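Local coordinates for protein folylpolyglutamate synthase (FolC) (Helicobacter pylori, PDB 6K8C) that probably adds glutamate to dihydropteroate and, in successive steps, to reduced folates, spending ATP to make dihydrofolate and folylpolyglutamates, at residues A[136-141]-A[252-257]; A[325-330]-A[374-379]. All blocks are in the same frame, centred on the assembly; numbering follows the deposited sequence.

How the interactions relate
Both contacts set a helix against a strand of a central sheet, each in a different sheet of the single chain. Interaction 1 joins strand 138-142, in the mixed eight-stranded sheet of the Mur ligase middle domain, to the end of helix 241-254. Interaction 2 joins helix 320-327 to strand 373-376 of the six-stranded sheet of the glutamate ligase domain. They follow in series along the sequence, interaction 1 closing before interaction 2 opens, and lie on opposite sides of the chain's centre, their own centres about 36 Å apart and their nearest atoms about 14 Å. Each therefore belongs to the packing of one lobe of this two-domain ligase.

Interaction 1 of 2, residues A[136-141]-A[252-257]; sequences CDYLVL and ETLLPC
Tyr-138, at the start of strand 138-142, faces the last turn of helix 241-254 with its CA 10.0 Å from that of Leu-254, and no direct hydrogen bond joins the two segments. The tyrosine bridges the gap: CB already points at the helix, and with CG anti to the carbonyl carbon (chi1 -67°) the ring continues that way, carrying OH to Leu-255. Its CE1 meets Leu-254 CD2 obliquely at 4.3 Å, while the phenol oxygen OH lies 3.6 Å from Leu-255 CD2, the two side chains slanting across each other. In the Mur ligase middle domain, of the P-loop NTPase clan, the strand is an inner member of a mostly parallel sheet, and here it is tied to a helix end more than a hundred residues later. Leu-255 is the first residue to leave the helical conformation. One water, in the ring plane at its edge, links the parts: it lies 2.6 Å from Tyr-138 OH and donates to Leu-254 O at 2.8 Å, so the phenol reaches a carbonyl of the helix end through a single bridge. Phe-74 meets the tyrosine ring edge-to-face and also touches Leu-255, and Leu-69 of helix 58-70 packs on both Tyr-138 and Leu-255.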
loop_
_atom_site.group_PDB
_atom_site.type_symbol
_atom_site.label_atom_id
_atom_site.label_comp_id
_atom_site.label_asym_id
_atom_site.label_seq_id
_atom_site.Cartn_x
_atom_site.Cartn_y
_atom_site.Cartn_z
ATOM N N CYS A 136 -7.604 20.047 -1.285
ATOM C CA CYS A 136 -6.454 19.539 -2.015
ATOM C C CYS A 136 -6.632 19.744 -3.512
ATOM O O CYS A 136 -7.751 19.830 -4.025
ATOM C CB CYS A 136 -6.236 18.053 -1.723
ATOM S SG CYS A 136 -5.487 17.742 -0.131
ATOM N N ASP A 137 -5.502 19.819 -4.216
ATOM C CA ASP A 137 -5.549 19.838 -5.670
ATOM C C ASP A 137 -5.719 18.440 -6.246
ATOM O O ASP A 137 -6.359 18.275 -7.291
ATOM C CB ASP A 137 -4.278 20.486 -6.224
ATOM C CG ASP A 137 -4.090 21.904 -5.731
ATOM O OD1 ASP A 137 -4.933 22.754 -6.071
ATOM O OD2 ASP A 137 -3.116 22.163 -4.996
ATOM N N TYR A 138 -5.153 17.432 -5.587
ATOM C CA TYR A 138 -5.190 16.064 -6.077
ATOM C C TYR A 138 -5.453 15.125 -4.913
ATOM O O TYR A 138 -4.971 15.348 -3.798
ATOM C CB TYR A 138 -3.876 15.670 -6.775
ATOM C CG TYR A 138 -3.641 16.423 -8.065
ATOM C CD1 TYR A 138 -4.125 15.940 -9.274
ATOM C CD2 TYR A 138 -2.941 17.626 -8.071
ATOM C CE1 TYR A 138 -3.917 16.635 -10.457
ATOM C CE2 TYR A 138 -2.733 18.326 -9.239
ATOM C CZ TYR A 138 -3.222 17.829 -10.430
ATOM O OH TYR A 138 -3.010 18.527 -11.603
ATOM N N LEU A 139 -6.223 14.079 -5.185
ATOM C CA LEU A 139 -6.489 13.013 -4.227
ATOM C C LEU A 139 -6.055 11.706 -4.875
ATOM O O LEU A 139 -6.655 11.271 -5.866
ATOM C CB LEU A 139 -7.965 12.983 -3.837
ATOM C CG LEU A 139 -8.414 11.796 -2.981
ATOM C CD1 LEU A 139 -7.628 11.750 -1.681
ATOM C CD2 LEU A 139 -9.911 11.866 -2.714
ATOM N N VAL A 140 -4.986 11.112 -4.354
ATOM C CA VAL A 140 -4.475 9.833 -4.840
ATOM C C VAL A 140 -5.098 8.756 -3.962
ATOM O O VAL A 140 -4.760 8.628 -2.782
ATOM C CB VAL A 140 -2.940 9.777 -4.816
ATOM C CG1 VAL A 140 -2.446 8.462 -5.435
ATOM C CG2 VAL A 140 -2.349 10.954 -5.595
ATOM N N LEU A 141 -6.012 7.990 -4.548
ATOM C CA LEU A 141 -6.957 7.145 -3.824
ATOM C C LEU A 141 -6.660 5.687 -4.147
ATOM O O LEU A 141 -6.935 5.224 -5.260
ATOM C CB LEU A 141 -8.386 7.515 -4.221
ATOM C CG LEU A 141 -9.577 7.208 -3.319
ATOM C CD1 LEU A 141 -9.540 8.055 -2.063
ATOM C CD2 LEU A 141 -10.856 7.456 -4.097
ATOM N N GLU A 252 2.994 13.028 -15.927
ATOM C CA GLU A 252 3.001 13.688 -17.228
ATOM C C GLU A 252 1.611 13.717 -17.857
ATOM O O GLU A 252 1.288 14.648 -18.602
ATOM C CB GLU A 252 3.998 12.983 -18.157
ATOM C CG GLU A 252 5.429 13.008 -17.625
ATOM C CD GLU A 252 6.384 12.153 -18.437
ATOM O OE1 GLU A 252 5.912 11.363 -19.281
ATOM O OE2 GLU A 252 7.611 12.270 -18.226
ATOM N N THR A 253 0.783 12.705 -17.583
ATOM C CA THR A 253 -0.567 12.685 -18.143
ATOM C C THR A 253 -1.452 13.725 -17.470
ATOM O O THR A 253 -2.288 14.358 -18.127
ATOM C CB THR A 253 -1.177 11.287 -18.003
ATOM O OG1 THR A 253 -0.341 10.333 -18.667
ATOM C CG2 THR A 253 -2.569 11.228 -18.631
ATOM N N LEU A 254 -1.276 13.921 -16.160
ATOM C CA LEU A 254 -2.026 14.951 -15.456
ATOM C C LEU A 254 -1.553 16.348 -15.835
ATOM O O LEU A 254 -2.363 17.278 -15.884
ATOM C CB LEU A 254 -1.902 14.748 -13.945
ATOM C CG LEU A 254 -2.479 13.445 -13.377
ATOM C CD1 LEU A 254 -1.916 13.180 -11.986
ATOM C CD2 LEU A 254 -4.003 13.505 -13.342
ATOM N N LEU A 255 -0.260 16.516 -16.109
ATOM C CA LEU A 255 0.338 17.833 -16.333
ATOM C C LEU A 255 1.122 17.803 -17.637
ATOM O O LEU A 255 2.359 17.864 -17.640
ATOM C CB LEU A 255 1.230 18.233 -15.154
ATOM C CG LEU A 255 0.541 18.373 -13.791
ATOM C CD1 LEU A 255 1.574 18.436 -12.669
ATOM C CD2 LEU A 255 -0.357 19.603 -13.749
ATOM N N PRO A 256 0.427 17.716 -18.777
ATOM C CA PRO A 256 1.135 17.549 -20.055
ATOM C C PRO A 256 1.954 18.758 -20.465
ATOM O O PRO A 256 2.807 18.626 -21.348
ATOM C CB PRO A 256 0.003 17.280 -21.055
ATOM C CG PRO A 256 -1.190 17.922 -20.448
ATOM C CD PRO A 256 -1.033 17.797 -18.956
ATOM N N CYS A 257 1.733 19.919 -19.857
ATOM C CA CYS A 257 2.494 21.111 -20.199
ATOM C C CYS A 257 3.745 21.282 -19.350
ATOM O O CYS A 257 4.561 22.163 -19.646
ATOM C CB CYS A 257 1.604 22.351 -20.076
ATOM S SG CYS A 257 0.085 22.216 -21.047
HETATM O O HOH W 1 -4.087 17.846 -13.815
#

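Interaction 2 of 2, residues A[325-330]-A[374-379]; sequences EILKPV and LVYGSF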
loop_
_atom_site.group_PDB
_atom_site.type_symbol
_atom_site.label_atom_id
_atom_site.label_comp_id
_atom_site.label_asym_id
_atom_site.label_seq_id
_atom_site.Cartn_x
_atom_site.Cartn_y
_atom_site.Cartn_z
ATOM N N GLU A 325 15.380 -18.444 0.571
ATOM C CA GLU A 325 16.667 -18.758 -0.041
ATOM C C GLU A 325 17.477 -17.492 -0.294
ATOM O O GLU A 325 18.698 -17.474 -0.095
ATOM C CB GLU A 325 16.456 -19.532 -1.342
ATOM C CG GLU A 325 17.745 -20.022 -1.973
ATOM C CD GLU A 325 17.525 -20.653 -3.336
ATOM O OE1 GLU A 325 17.031 -19.956 -4.251
ATOM O OE2 GLU A 325 17.843 -21.850 -3.489
ATOM N N ILE A 326 16.811 -16.421 -0.725
ATOM C CA ILE A 326 17.500 -15.151 -0.948
ATOM C C ILE A 326 18.036 -14.589 0.365
ATOM O O ILE A 326 19.158 -14.068 0.426
ATOM C CB ILE A 326 16.553 -14.161 -1.655
ATOM C CG1 ILE A 326 16.384 -14.554 -3.128
ATOM C CG2 ILE A 326 17.056 -12.725 -1.518
ATOM C CD1 ILE A 326 15.106 -14.029 -3.754
ATOM N N LEU A 327 17.254 -14.702 1.443
ATOM C CA LEU A 327 17.661 -14.116 2.714
ATOM C C LEU A 327 18.665 -14.980 3.463
ATOM O O LEU A 327 19.440 -14.451 4.266
ATOM C CB LEU A 327 16.437 -13.864 3.600
ATOM C CG LEU A 327 15.523 -12.735 3.120
ATOM C CD1 LEU A 327 14.164 -12.794 3.807
ATOM C CD2 LEU A 327 16.203 -11.399 3.369
ATOM N N LYS A 328 18.674 -16.290 3.214
ATOM C CA LYS A 328 19.516 -17.203 3.988
ATOM C C LYS A 328 20.962 -16.744 4.174
ATOM O O LYS A 328 21.487 -16.910 5.288
ATOM C CB LYS A 328 19.501 -18.600 3.346
ATOM C CG LYS A 328 20.332 -19.606 4.129
ATOM C CD LYS A 328 20.338 -20.982 3.491
ATOM C CE LYS A 328 21.281 -21.903 4.249
ATOM N NZ LYS A 328 21.416 -23.213 3.560
ATOM N N PRO A 329 21.655 -16.183 3.174
ATOM C CA PRO A 329 23.058 -15.790 3.400
ATOM C C PRO A 329 23.272 -14.805 4.543
ATOM O O PRO A 329 24.401 -14.705 5.035
ATOM C CB PRO A 329 23.470 -15.180 2.054
ATOM C CG PRO A 329 22.638 -15.901 1.067
ATOM C CD PRO A 329 21.303 -16.094 1.744
ATOM N N VAL A 330 22.242 -14.083 4.992
ATOM C CA VAL A 330 22.406 -13.140 6.094
ATOM C C VAL A 330 21.566 -13.521 7.307
ATOM O O VAL A 330 21.423 -12.714 8.230
ATOM C CB VAL A 330 22.092 -11.693 5.658
ATOM C CG1 VAL A 330 23.083 -11.210 4.608
ATOM C CG2 VAL A 330 20.663 -11.578 5.147
ATOM N N LEU A 374 15.165 -9.055 11.621
ATOM C CA LEU A 374 14.307 -8.563 10.552
ATOM C C LEU A 374 12.929 -9.184 10.724
ATOM O O LEU A 374 12.805 -10.412 10.805
ATOM C CB LEU A 374 14.870 -8.902 9.161
ATOM C CG LEU A 374 13.915 -8.668 7.976
ATOM C CD1 LEU A 374 13.502 -7.206 7.876
ATOM C CD2 LEU A 374 14.531 -9.144 6.652
ATOM N N VAL A 375 11.906 -8.337 10.806
ATOM C CA VAL A 375 10.512 -8.761 10.830
ATOM C C VAL A 375 9.962 -8.566 9.424
ATOM O O VAL A 375 9.996 -7.452 8.891
ATOM C CB VAL A 375 9.702 -7.964 11.867
ATOM C CG1 VAL A 375 8.218 -8.310 11.781
ATOM C CG2 VAL A 375 10.249 -8.215 13.272
ATOM N N TYR A 376 9.465 -9.640 8.813
ATOM C CA TYR A 376 9.221 -9.635 7.379
ATOM C C TYR A 376 8.100 -10.599 7.023
ATOM O O TYR A 376 7.993 -11.689 7.593
ATOM C CB TYR A 376 10.503 -10.022 6.633
ATOM C CG TYR A 376 10.447 -9.979 5.128
ATOM C CD1 TYR A 376 10.150 -8.805 4.450
ATOM C CD2 TYR A 376 10.750 -11.107 4.377
ATOM C CE1 TYR A 376 10.130 -8.767 3.058
ATOM C CE2 TYR A 376 10.727 -11.078 2.995
ATOM C CZ TYR A 376 10.421 -9.907 2.339
ATOM O OH TYR A 376 10.411 -9.881 0.957
ATOM N N GLY A 377 7.269 -10.196 6.066
ATOM C CA GLY A 377 6.368 -11.158 5.463
ATOM C C GLY A 377 5.058 -10.607 4.939
ATOM O O GLY A 377 4.550 -11.085 3.917
ATOM N N SER A 378 4.500 -9.616 5.630
ATOM C CA SER A 378 3.185 -9.076 5.307
ATOM C C SER A 378 2.924 -7.892 6.222
ATOM O O SER A 378 3.647 -7.662 7.194
ATOM C CB SER A 378 2.076 -10.115 5.487
ATOM O OG SER A 378 2.177 -10.768 6.748
ATOM N N PHE A 379 1.882 -7.128 5.884
ATOM C CA PHE A 379 1.349 -6.163 6.837
ATOM C C PHE A 379 0.934 -6.870 8.116
ATOM O O PHE A 379 1.151 -6.366 9.224
ATOM C CB PHE A 379 0.151 -5.415 6.237
ATOM C CG PHE A 379 0.519 -4.205 5.416
ATOM C CD1 PHE A 379 0.875 -4.343 4.085
ATOM C CD2 PHE A 379 0.486 -2.933 5.967
ATOM C CE1 PHE A 379 1.198 -3.243 3.318
ATOM C CE2 PHE A 379 0.812 -1.819 5.200
ATOM C CZ PHE A 379 1.171 -1.981 3.871
#
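Leu-327 of helix 320-327 directs its branched end at two residues of strand 373-376, Leu-374 and Tyr-376. The strand lies inside the mixed sheet of the Mur ligase glutamate ligase domain, and the helix packs on a face of that sheet in an alpha/beta arrangement. Leu-327 and Leu-374 have the closest CA atoms of the two segments, 10.2 Å apart, so side chains alone span the gap. The two methyls of Leu-327 divide the work. CD1 approaches the Tyr-376 ring obliquely, 3.9 Å from CD2 of that ring and equally 3.9 Å from its CE2, and so sits against one ring bond rather than a single atom. CD2 of Leu-327 turns to the other partner and meets Leu-374 CD2 at 4.3 Å. Leu-374 and Tyr-376, two residues apart on an extended strand, both point toward the helix, while Val-375 between them packs on Ile-284 and Ile-311. With CG of Tyr-376 anti to the backbone N (chi1 -176°), the ring stands off the strand beside the leucine. All three touching residues are buried, and the contact is wholly apolar. Leu-296 and Ile-300 of helix 290-303 extend it, touching Tyr-376 and Leu-374 respectively. Beyond Leu-327 the chain turns tightly, Val-330 N bonding to Leu-327 O at 2.9 Å. The polar end of the tyrosine is satisfied away from the leucines: Tyr-376 OH is hydrogen-bonded to Ser-292 OG and to the backbone N of Asn-289.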